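Local coordinates for protein catechol O-methyltransferase (Niastella koreensis, PDB 7CVW) that transfers a methyl group from S-adenosyl-L-methionine to catechol-like compounds, using magnesium, and turns protocatechuic acid into vanillic and iso-vanillic acids, at residues 95-98 with 99-103. Sequence-based numbering, arbitrary orientation.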
# COMPACT_ATOMS: atom_id res chain seq x y z
N ALA A 95 -0.60 -0.60 -28.22
CA ALA A 95 0.04 0.73 -28.08
C ALA A 95 -0.83 1.77 -28.78
O ALA A 95 -0.94 2.90 -28.27
CB ALA A 95 1.44 0.67 -28.64
N ALA A 96 -1.40 1.45 -29.95
CA ALA A 96 -2.25 2.40 -30.71
C ALA A 96 -3.53 2.70 -29.92
O ALA A 96 -3.99 3.86 -29.90
CB ALA A 96 -2.59 1.87 -32.08
N VAL A 97 -4.11 1.67 -29.31
CA VAL A 97 -5.33 1.82 -28.48
C VAL A 97 -5.01 2.67 -27.26
O VAL A 97 -5.78 3.63 -26.99
CB VAL A 97 -5.93 0.46 -28.10
CG1 VAL A 97 -7.03 0.61 -27.06
CG2 VAL A 97 -6.42 -0.23 -29.35
N ALA A 98 -3.91 2.36 -26.56
CA ALA A 98 -3.49 3.16 -25.40
C ALA A 98 -3.28 4.62 -25.85
O ALA A 98 -3.63 5.55 -25.08
CB ALA A 98 -2.26 2.57 -24.79
N GLN A 99 -2.68 4.86 -27.02
CA GLN A 99 -2.37 6.25 -27.42
C GLN A 99 -3.68 7.04 -27.57
O GLN A 99 -3.75 8.17 -27.07
CB GLN A 99 -1.59 6.29 -28.73
CG GLN A 99 -1.23 7.71 -29.11
CD GLN A 99 -0.14 8.27 -28.22
OE1 GLN A 99 0.95 7.71 -28.15
NE2 GLN A 99 -0.45 9.33 -27.49
N LYS A 100 -4.70 6.43 -28.17
CA LYS A 100 -6.03 7.09 -28.33
C LYS A 100 -6.60 7.39 -26.94
O LYS A 100 -7.19 8.47 -26.73
CB LYS A 100 -6.99 6.20 -29.12
CG LYS A 100 -8.33 6.84 -29.44
CD LYS A 100 -9.17 6.00 -30.40
CE LYS A 100 -10.64 6.05 -30.08
NZ LYS A 100 -11.47 5.98 -31.30
N ASN A 101 -6.46 6.46 -26.00
CA ASN A 101 -7.05 6.59 -24.65
C ASN A 101 -6.32 7.69 -23.86
O ASN A 101 -6.97 8.46 -23.11
CB ASN A 101 -7.04 5.24 -23.94
CG ASN A 101 -7.92 4.20 -24.59
OD1 ASN A 101 -8.88 4.53 -25.30
ND2 ASN A 101 -7.67 2.94 -24.28
N ILE A 102 -5.00 7.76 -24.01
CA ILE A 102 -4.15 8.81 -23.38
C ILE A 102 -4.52 10.18 -23.97
O ILE A 102 -4.61 11.17 -23.24
CB ILE A 102 -2.67 8.45 -23.62
CG1 ILE A 102 -2.20 7.30 -22.72
CG2 ILE A 102 -1.76 9.68 -23.56
CD1 ILE A 102 -2.38 7.50 -21.25
N ASP A 103 -4.76 10.23 -25.27
CA ASP A 103 -5.14 11.48 -25.97
C ASP A 103 -6.49 11.94 -25.42
O ASP A 103 -6.64 13.15 -25.12
CB ASP A 103 -5.16 11.27 -27.49
CG ASP A 103 -3.81 11.02 -28.15
OD1 ASP A 103 -2.77 11.19 -27.49
OD2 ASP A 103 -3.81 10.63 -29.34
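The side chains of Val-97 and Asn-101 run alongside each other on one face of the helix, one turn apart. Methyl CG1 of Val-97 rests 3.7 Å from ND2 of Asn-101. CG of Asn-101 sits opposite its own carbonyl carbon (chi1 -66°), which folds the amide back over the preceding turn. CG of Asn-101 comes 3.3 Å from Val-97 O. That oxygen takes its bond from the backbone instead, Asn-101 N at 3.1 Å. The amide is gripped at both ends by other groups: ND2 donates to Ala-68 O and bonds Ser-30 OG, and OD1 accepts from Arg-104 NH1. These bonds fix its rotation.

The other i to i+4 backbone bonds are regular alpha-helical ones. Ile-102 N donates to Ala-98 O at 2.8 Å. CG1 of Ile-102 packs beside the same oxygen, 3.3 Å from Ala-98 O.

On another side, Gln-99 bends at chi2 (72°) and reaches one turn ahead. Its NE2 donates to Asp-103 OD1 at 3.0 Å, on the syn side of the carboxylate but 34° out of its plane. Thr-108 OG1 also bonds this oxygen.

All of this belongs to helix 92-104, the crossover of a beta-alpha-beta unit in the Rossmann-like methyltransferase fold. Ala-95, Ala-98 and Gln-99 pack on Ile-113 of strand 111-115. Ile-102 meets helix 70-76, while Val-97 and Asn-101 face helix 22-34.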